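PDB 3LMZ: putative sugar isomerase from Parabacteroides distasonis, which is probably a sugar isomerase of the xylose isomerase-like TIM-barrel family, although its substrate and reaction remain to be established. Local coordinates for residues H134-K139 with L168-D173; L162-D167 with H189-T194; C228-E233 with E245-F250. All coordinates share one frame; numbering follows the deposited sequence.

Contact 1 of 3, residues H134-K139 with L168-D173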
loop_
_atom_site.group_PDB
_atom_site.type_symbol
_atom_site.label_atom_id
_atom_site.label_comp_id
_atom_site.label_asym_id
_atom_site.label_seq_id
_atom_site.Cartn_x
_atom_site.Cartn_y
_atom_site.Cartn_z
ATOM N N HIS A 134 21.300 6.095 13.725
ATOM C CA HIS A 134 21.321 7.024 12.594
ATOM C C HIS A 134 22.053 6.603 11.344
ATOM O O HIS A 134 21.987 7.346 10.360
ATOM C CB HIS A 134 21.863 8.368 13.047
ATOM C CG HIS A 134 20.861 9.171 13.798
ATOM N ND1 HIS A 134 21.187 9.900 14.913
ATOM C CD2 HIS A 134 19.538 9.385 13.567
ATOM C CE1 HIS A 134 20.093 10.502 15.365
ATOM N NE2 HIS A 134 19.085 10.227 14.555
ATOM N N GLY A 135 22.664 5.432 11.350
ATOM C CA GLY A 135 23.326 4.896 10.166
ATOM C C GLY A 135 24.685 5.484 9.890
ATOM O O GLY A 135 25.255 6.243 10.686
ATOM N N PRO A 136 25.247 5.085 8.759
ATOM C CA PRO A 136 26.649 5.302 8.499
ATOM C C PRO A 136 27.043 6.734 8.208
ATOM O O PRO A 136 28.246 6.988 8.256
ATOM C CB PRO A 136 26.927 4.437 7.275
ATOM C CG PRO A 136 25.613 4.378 6.555
ATOM C CD PRO A 136 24.589 4.339 7.687
ATOM N N ASP A 137 26.115 7.639 7.952
ATOM C CA ASP A 137 26.464 9.074 7.693
ATOM C C ASP A 137 26.753 9.885 8.987
ATOM O O ASP A 137 27.291 11.011 8.913
ATOM C CB ASP A 137 25.333 9.787 6.943
ATOM C CG ASP A 137 25.089 9.228 5.542
ATOM O OD1 ASP A 137 26.013 9.237 4.713
ATOM O OD2 ASP A 137 23.957 8.796 5.285
ATOM N N ILE A 138 26.395 9.329 10.160
ATOM C CA ILE A 138 26.425 10.067 11.425
ATOM C C ILE A 138 27.362 9.358 12.430
ATOM O O ILE A 138 27.351 8.129 12.533
ATOM C CB ILE A 138 24.961 10.171 11.975
ATOM C CG1 ILE A 138 24.134 11.107 11.078
ATOM C CG2 ILE A 138 24.928 10.646 13.376
ATOM C CD1 ILE A 138 23.786 10.547 9.780
ATOM N N LYS A 139 28.189 10.114 13.153
ATOM C CA LYS A 139 29.231 9.514 13.988
ATOM C C LYS A 139 28.719 8.862 15.262
ATOM O O LYS A 139 29.284 7.861 15.741
ATOM C CB LYS A 139 30.338 10.542 14.353
ATOM C CG LYS A 139 31.358 10.769 13.226
ATOM N N LEU A 168 20.522 -1.364 8.503
ATOM C CA LEU A 168 20.916 -2.120 7.340
ATOM C C LEU A 168 21.935 -1.316 6.532
ATOM O O LEU A 168 22.896 -1.867 5.995
ATOM C CB LEU A 168 19.750 -2.572 6.485
ATOM C CG LEU A 168 20.033 -3.629 5.381
ATOM C CD1 LEU A 168 20.133 -5.044 5.931
ATOM C CD2 LEU A 168 18.958 -3.611 4.277
ATOM N N ARG A 169 21.749 0.005 6.437
ATOM C CA ARG A 169 22.700 0.862 5.700
ATOM C C ARG A 169 24.070 0.889 6.359
ATOM O O ARG A 169 25.074 1.132 5.644
ATOM C CB ARG A 169 22.183 2.269 5.552
ATOM C CG ARG A 169 21.020 2.346 4.568
ATOM C CD ARG A 169 20.443 3.774 4.499
ATOM N NE ARG A 169 21.457 4.720 4.074
ATOM C CZ ARG A 169 22.032 5.646 4.858
ATOM N NH1 ARG A 169 21.677 5.802 6.108
ATOM N NH2 ARG A 169 22.982 6.446 4.345
ATOM N N ASN A 170 24.141 0.645 7.665
ATOM C CA ASN A 170 25.417 0.493 8.322
ATOM C C ASN A 170 26.035 -0.905 8.112
ATOM O O ASN A 170 27.126 -1.173 8.693
ATOM C CB ASN A 170 25.357 0.801 9.825
ATOM C CG ASN A 170 26.657 1.382 10.332
ATOM O OD1 ASN A 170 27.179 2.347 9.761
ATOM N ND2 ASN A 170 27.199 0.785 11.392
ATOM N N GLY A 171 25.419 -1.768 7.304
ATOM C CA GLY A 171 25.905 -3.133 7.126
ATOM C C GLY A 171 25.537 -4.158 8.208
ATOM O O GLY A 171 26.140 -5.250 8.288
ATOM N N CYS A 172 24.476 -3.848 8.971
ATOM C CA CYS A 172 23.999 -4.672 10.069
ATOM C C CYS A 172 22.725 -5.333 9.640
ATOM O O CYS A 172 22.036 -4.802 8.764
ATOM C CB CYS A 172 23.782 -3.849 11.325
ATOM S SG CYS A 172 25.261 -2.966 11.893
ATOM N N ASP A 173 22.448 -6.512 10.191
ATOM C CA ASP A 173 21.200 -7.263 9.993
ATOM C C ASP A 173 20.208 -6.811 11.080
ATOM O O ASP A 173 20.401 -7.090 12.265
ATOM C CB ASP A 173 21.510 -8.756 10.137
ATOM C CG ASP A 173 20.301 -9.641 9.984
ATOM O OD1 ASP A 173 19.153 -9.203 10.078
ATOM O OD2 ASP A 173 20.511 -10.820 9.726
HETATM O O HOH W 1 23.092 7.702 7.901
#

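Contact 2 of 3, residues L162-D167 with H189-T194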
loop_
_atom_site.group_PDB
_atom_site.type_symbol
_atom_site.label_atom_id
_atom_site.label_comp_id
_atom_site.label_asym_id
_atom_site.label_seq_id
_atom_site.Cartn_x
_atom_site.Cartn_y
_atom_site.Cartn_z
ATOM N N LEU A 162 15.047 1.180 17.338
ATOM C CA LEU A 162 15.698 0.347 16.323
ATOM C C LEU A 162 15.197 0.842 14.984
ATOM O O LEU A 162 14.060 0.597 14.591
ATOM C CB LEU A 162 15.412 -1.147 16.469
ATOM C CG LEU A 162 15.909 -2.033 15.337
ATOM C CD1 LEU A 162 17.391 -1.954 15.180
ATOM C CD2 LEU A 162 15.413 -3.431 15.584
ATOM N N ASP A 163 16.083 1.478 14.231
ATOM C CA ASP A 163 15.750 1.979 12.884
ATOM C C ASP A 163 16.291 0.921 11.919
ATOM O O ASP A 163 17.491 0.786 11.684
ATOM C CB ASP A 163 16.383 3.355 12.665
ATOM C CG ASP A 163 15.955 4.006 11.343
ATOM O OD1 ASP A 163 16.034 3.283 10.310
ATOM O OD2 ASP A 163 15.507 5.202 11.435
ATOM N N VAL A 164 15.387 0.206 11.295
ATOM C CA VAL A 164 15.790 -0.950 10.532
ATOM C C VAL A 164 16.552 -0.518 9.272
ATOM O O VAL A 164 17.482 -1.200 8.838
ATOM C CB VAL A 164 14.593 -1.819 10.206
ATOM C CG1 VAL A 164 13.910 -2.262 11.524
ATOM C CG2 VAL A 164 13.548 -1.178 9.201
ATOM N N GLY A 165 16.175 0.645 8.716
ATOM C CA GLY A 165 16.793 1.127 7.502
ATOM C C GLY A 165 18.195 1.612 7.742
ATOM O O GLY A 165 19.150 1.262 7.020
ATOM N N HIS A 166 18.364 2.459 8.750
ATOM C CA HIS A 166 19.709 2.921 9.086
ATOM C C HIS A 166 20.634 1.792 9.554
ATOM O O HIS A 166 21.830 1.793 9.222
ATOM C CB HIS A 166 19.664 4.030 10.124
ATOM C CG HIS A 166 19.114 5.297 9.583
ATOM N ND1 HIS A 166 19.397 5.730 8.295
ATOM C CD2 HIS A 166 18.319 6.241 10.144
ATOM C CE1 HIS A 166 18.794 6.891 8.096
ATOM N NE2 HIS A 166 18.125 7.214 9.191
ATOM N N ASP A 167 20.095 0.827 10.271
ATOM C CA ASP A 167 20.887 -0.318 10.696
ATOM C C ASP A 167 21.412 -1.083 9.465
ATOM O O ASP A 167 22.584 -1.410 9.397
ATOM C CB ASP A 167 20.043 -1.218 11.613
ATOM C CG ASP A 167 20.871 -2.024 12.643
ATOM O OD1 ASP A 167 21.795 -1.479 13.284
ATOM O OD2 ASP A 167 20.479 -3.199 12.806
ATOM N N HIS A 189 11.613 2.340 14.126
ATOM C CA HIS A 189 11.245 2.988 12.857
ATOM C C HIS A 189 11.360 1.928 11.775
ATOM O O HIS A 189 12.466 1.393 11.499
ATOM C CB HIS A 189 12.149 4.205 12.584
ATOM C CG HIS A 189 11.875 5.364 13.490
ATOM N ND1 HIS A 189 12.490 6.591 13.355
ATOM C CD2 HIS A 189 10.973 5.501 14.493
ATOM C CE1 HIS A 189 12.002 7.420 14.273
ATOM N NE2 HIS A 189 11.078 6.790 14.973
ATOM N N ILE A 190 10.240 1.725 11.079
ATOM C CA ILE A 190 10.172 0.884 9.881
ATOM C C ILE A 190 10.311 1.783 8.680
ATOM O O ILE A 190 9.833 2.928 8.688
ATOM C CB ILE A 190 8.911 -0.017 9.828
ATOM C CG1 ILE A 190 7.623 0.792 9.971
ATOM C CG2 ILE A 190 8.986 -1.091 10.952
ATOM C CD1 ILE A 190 6.407 0.007 9.600
ATOM N N LYS A 191 11.037 1.289 7.680
ATOM C CA LYS A 191 11.323 1.984 6.422
ATOM C C LYS A 191 12.081 0.952 5.593
ATOM O O LYS A 191 12.496 -0.113 6.121
ATOM C CB LYS A 191 12.202 3.243 6.644
ATOM C CG LYS A 191 13.509 2.944 7.400
ATOM C CD LYS A 191 14.350 4.192 7.667
ATOM C CE LYS A 191 13.676 5.137 8.629
ATOM N NZ LYS A 191 14.673 6.227 9.079
ATOM N N ASP A 192 12.184 1.250 4.311
ATOM C CA ASP A 192 12.949 0.414 3.431
ATOM C C ASP A 192 14.062 1.196 2.734
ATOM O O ASP A 192 13.981 2.408 2.594
ATOM C CB ASP A 192 12.034 -0.238 2.384
ATOM C CG ASP A 192 12.475 -1.660 1.954
ATOM O OD1 ASP A 192 13.660 -2.058 2.220
ATOM O OD2 ASP A 192 11.621 -2.351 1.245
ATOM N N VAL A 193 15.083 0.503 2.285
ATOM C CA VAL A 193 16.292 1.085 1.675
ATOM C C VAL A 193 16.714 0.264 0.464
ATOM O O VAL A 193 16.477 -0.946 0.410
ATOM C CB VAL A 193 17.446 1.181 2.759
ATOM C CG1 VAL A 193 17.041 2.224 3.837
ATOM C CG2 VAL A 193 17.831 -0.211 3.338
ATOM N N THR A 194 17.484 0.883 -0.450
ATOM C CA THR A 194 17.835 0.245 -1.732
ATOM C C THR A 194 19.136 -0.579 -1.647
ATOM O O THR A 194 19.425 -1.353 -2.539
ATOM C CB THR A 194 17.966 1.276 -2.843
ATOM O OG1 THR A 194 19.028 2.186 -2.499
ATOM C CG2 THR A 194 16.655 2.081 -3.005
#

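Contact 3 of 3, residues C228-E233 with E245-F250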
loop_
_atom_site.group_PDB
_atom_site.type_symbol
_atom_site.label_atom_id
_atom_site.label_comp_id
_atom_site.label_asym_id
_atom_site.label_seq_id
_atom_site.Cartn_x
_atom_site.Cartn_y
_atom_site.Cartn_z
ATOM N N CYS A 228 5.899 0.040 15.807
ATOM C CA CYS A 228 6.649 -0.021 14.551
ATOM C C CYS A 228 6.068 1.190 13.837
ATOM O O CYS A 228 4.914 1.164 13.410
ATOM C CB CYS A 228 6.317 -1.305 13.772
ATOM S SG CYS A 228 6.727 -2.866 14.511
ATOM N N SER A 229 6.874 2.249 13.769
ATOM C CA SER A 229 6.470 3.572 13.312
ATOM C C SER A 229 7.123 3.888 11.977
ATOM O O SER A 229 8.352 3.846 11.831
ATOM C CB SER A 229 6.836 4.594 14.366
ATOM O OG SER A 229 5.885 4.425 15.416
ATOM N N LEU A 230 6.293 4.097 10.956
ATOM C CA LEU A 230 6.823 4.383 9.647
ATOM C C LEU A 230 7.465 5.735 9.569
ATOM O O LEU A 230 6.868 6.750 9.894
ATOM C CB LEU A 230 5.721 4.265 8.550
ATOM C CG LEU A 230 6.127 4.686 7.136
ATOM C CD1 LEU A 230 7.186 3.783 6.559
ATOM C CD2 LEU A 230 4.886 4.810 6.193
ATOM N N GLU A 231 8.729 5.742 9.179
ATOM C CA GLU A 231 9.474 6.985 8.949
ATOM C C GLU A 231 9.862 7.030 7.486
ATOM O O GLU A 231 10.857 6.455 7.035
ATOM C CB GLU A 231 10.694 7.092 9.860
ATOM C CG GLU A 231 11.336 8.453 9.792
ATOM C CD GLU A 231 12.374 8.663 10.878
ATOM O OE1 GLU A 231 13.357 7.864 10.926
ATOM O OE2 GLU A 231 12.208 9.625 11.648
ATOM N N TYR A 232 9.003 7.671 6.714
ATOM C CA TYR A 232 9.099 7.685 5.248
ATOM C C TYR A 232 9.862 8.899 4.746
ATOM O O TYR A 232 9.413 10.035 4.941
ATOM C CB TYR A 232 7.708 7.651 4.580
ATOM C CG TYR A 232 7.786 7.362 3.126
ATOM C CD1 TYR A 232 8.149 6.111 2.713
ATOM C CD2 TYR A 232 7.477 8.295 2.187
ATOM C CE1 TYR A 232 8.294 5.808 1.311
ATOM C CE2 TYR A 232 7.551 8.004 0.795
ATOM C CZ TYR A 232 8.008 6.780 0.383
ATOM O OH TYR A 232 8.089 6.492 -0.973
ATOM N N GLU A 233 11.063 8.677 4.172
ATOM C CA GLU A 233 12.021 9.745 3.849
ATOM C C GLU A 233 12.343 9.796 2.368
ATOM O O GLU A 233 13.463 9.964 1.932
ATOM C CB GLU A 233 13.323 9.562 4.649
ATOM C CG GLU A 233 13.060 9.467 6.158
ATOM C CD GLU A 233 14.266 9.068 7.034
ATOM O OE1 GLU A 233 15.140 8.156 6.694
ATOM O OE2 GLU A 233 14.261 9.661 8.138
ATOM N N GLU A 245 1.426 3.262 -0.038
ATOM C CA GLU A 245 1.903 1.991 -0.578
ATOM C C GLU A 245 2.703 1.232 0.468
ATOM O O GLU A 245 2.548 0.029 0.646
ATOM C CB GLU A 245 2.808 2.206 -1.800
ATOM C CG GLU A 245 3.351 0.904 -2.401
ATOM C CD GLU A 245 4.236 1.086 -3.633
ATOM O OE1 GLU A 245 4.147 2.191 -4.255
ATOM O OE2 GLU A 245 4.926 0.101 -3.969
ATOM N N SER A 246 3.570 1.939 1.213
ATOM C CA SER A 246 4.394 1.285 2.198
ATOM C C SER A 246 3.532 0.661 3.312
ATOM O O SER A 246 3.822 -0.464 3.795
ATOM C CB SER A 246 5.326 2.299 2.837
ATOM O OG SER A 246 6.302 2.836 1.970
ATOM N N ILE A 247 2.486 1.363 3.751
ATOM C CA ILE A 247 1.570 0.890 4.763
ATOM C C ILE A 247 0.819 -0.346 4.254
ATOM O O ILE A 247 0.640 -1.350 4.984
ATOM C CB ILE A 247 0.642 2.041 5.255
ATOM C CG1 ILE A 247 1.435 3.069 6.075
ATOM C CG2 ILE A 247 -0.560 1.452 5.990
ATOM C CD1 ILE A 247 2.127 2.559 7.341
ATOM N N GLY A 248 0.334 -0.294 3.027
ATOM C CA GLY A 248 -0.320 -1.469 2.468
ATOM C C GLY A 248 0.539 -2.701 2.419
ATOM O O GLY A 248 0.124 -3.760 2.777
ATOM N N TYR A 249 1.777 -2.535 1.951
ATOM C CA TYR A 249 2.701 -3.634 1.861
ATOM C C TYR A 249 2.932 -4.185 3.290
ATOM O O TYR A 249 2.885 -5.379 3.576
ATOM C CB TYR A 249 3.988 -3.253 1.192
ATOM C CG TYR A 249 4.808 -4.421 0.661
ATOM C CD1 TYR A 249 5.559 -5.189 1.500
ATOM C CD2 TYR A 249 4.790 -4.747 -0.705
ATOM C CE1 TYR A 249 6.267 -6.322 1.002
ATOM C CE2 TYR A 249 5.480 -5.822 -1.190
ATOM C CZ TYR A 249 6.207 -6.612 -0.341
ATOM O OH TYR A 249 6.879 -7.698 -0.842
ATOM N N PHE A 250 3.207 -3.320 4.261
ATOM C CA PHE A 250 3.516 -3.737 5.619
ATOM C C PHE A 250 2.304 -4.394 6.271
ATOM O O PHE A 250 2.440 -5.370 7.054
ATOM C CB PHE A 250 3.970 -2.536 6.458
ATOM C CG PHE A 250 4.479 -2.908 7.829
ATOM C CD1 PHE A 250 5.763 -3.351 7.996
ATOM C CD2 PHE A 250 3.642 -2.856 8.916
ATOM C CE1 PHE A 250 6.240 -3.714 9.265
ATOM C CE2 PHE A 250 4.103 -3.243 10.177
ATOM C CZ PHE A 250 5.382 -3.679 10.330
#

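Contact 1 of 3, residues H134-K139 with L168-D173
Arg169, at the end of helix 164-169, reaches Asp137 in the loop after strand 128-132. Arg169 NH2 donates to Asp137 OD2 over 2.7 Å, forming a salt bridge. The N-H...O angle is 153°. OD2 lies near the guanidinium plane, whereas the nitrogen stands above the carboxylate plane. The two planes are 28° apart, and the side chains cross at about a right angle. The Arg169 chain is anti at chi2 and bends at chi3 (60°), which sets NE off its line.

A water joins the two segments a second time. It accepts from Arg169 NH1 at 3.0 Å. It also accepts from Asp137 N, and it donates to His134 O and, at 3.0 Å, to Asp137 OD2. OD2 therefore receives two donors. The guanidinium has further partners: NH2 also bonds Lys198 O, NE bonds Gly200 O, and NH1 makes a weak bond to His166 ND1. A methionine in place of Arg169 would probably leave Asp137 OD2 without its charged mate and the carbonyls of Lys198 and Gly200 without these donors.

Pro136 lies over one face of the guanidinium, offset toward the rim, with its CD 3.6 Å from NH1 of Arg169. Its CG also rests 3.4 Å from Arg169 O. Asn170 OD1 packs 3.3 Å from Pro136 CA, while Asn170 ND2 donates to Asp143 OD2. Pro136 sits in a type I turn from Gly135 to Ile138. Next to Asn170, Gly171 ends the helix in a Schellman motif, with its N bonded to Leu168 O.

The contact thus joins the loop between strand 128-132 and helix 144-151 to the end of helix 164-169. Leu168 and Arg169 lean on Val193 of strand 185-193, and Leu168 also touches Val7 of the second subunit.

Contact 2 of 3, residues L162-D167 with H189-T194
Asp163 and His189 form a parallel bridge, with their CA atoms 4.6 Å apart. His189 N donates to Leu162 O at 3.0 Å. Val164 N returns a bond to His189 O at 3.2 Å. After Asp163 the backbone turns into a helix. Asp163 is its N-cap: OD1 accepts from His166 N at 2.9 Å, in an almost straight bond (177°) from above the carboxylate plane.

These are neighbouring strands of the TIM barrel, 158-163 and 185-193, joined by a beta-alpha-beta crossover through helices 164-169 and 174-181.

The other carboxylate oxygen, Asp163 OD2, uses its syn lone pair to take Lys191 NZ at 2.7 Å in a salt bridge. It also accepts from His132 NE2. With chi1 at 55°, Lys191 CG is set beside Gly165, and the chain bends at chi3 to reach Asp163. NZ has two more salt bridges, to Glu231 and Glu233. Gly165 CA is 3.8 Å from Lys191 CG and equally close to Val193 CG1. A CB on Gly165 would clash with Lys191 CG. Val164 CG2 packs on Lys191 O, a buried carbonyl oxygen without a polar partner. His166 NE2 bonds a citrate, probably from the crystallisation liquor, which may mark the sugar pocket.

Contact 3 of 3, residues C228-E233 with E245-F250
Leu230 CG is anti to its backbone N (chi1 174°), and chi2 near -60° sets Ile247 CD1 against the CD2 methyl of the leucine. Leu230 CD2 lies 3.7 Å from Ile247 CD1 and 3.9 Å from Ile247 CG1. The same methyl meets Ser246 CB at 4.2 Å. The leucine and isoleucine chains pass at a slant.

Two further pairs flank this apolar contact. Tyr232 CE1 lies 3.6 Å from Ser246 OG. The serine hydroxyl is bonded elsewhere, to Gly242 O one turn back in its own helix and to Ile205 N, so a buried polar atom is satisfied beside the tyrosine ring. Cys228 CB meets Phe250 CZ more loosely, at 4.3 Å.

The short strand and helix segments run roughly antiparallel (152°), with axes 10.7 Å apart. This is the packing of a TIM-barrel strand on an outer helix. Glu231, which alternates with Leu230 and Tyr232, turns inward to Lys191 and to a bound citrate. Cys228 and Phe250 both also touch Ile190 of the adjacent strand 185-193. Helix 212-221 also packs here: Cys228 meets Met219 and Phe250 meets Ile216. Tyr249 OH of helix 240-256 bonds Asp255 of the second subunit.

Contacts 2 and 3 are buried, while contact 1 is partly exposed and lies farther from the centre of the chain. Contacts 1 and 2 share helix 164-169. Contacts 2 and 3 meet on neighbouring strands, 185-193 and 227-230, and through charged side chains near the ends of those strands. Contacts 1 and 3 do not touch, although both reach the second subunit. The chemistry follows position. Contact 1 ties a loop to a helix end with charge and water, contact 2 combines sheet bonding with buried charges beside the bound citrate, and contact 3 is mainly apolar packing between barrel and helix.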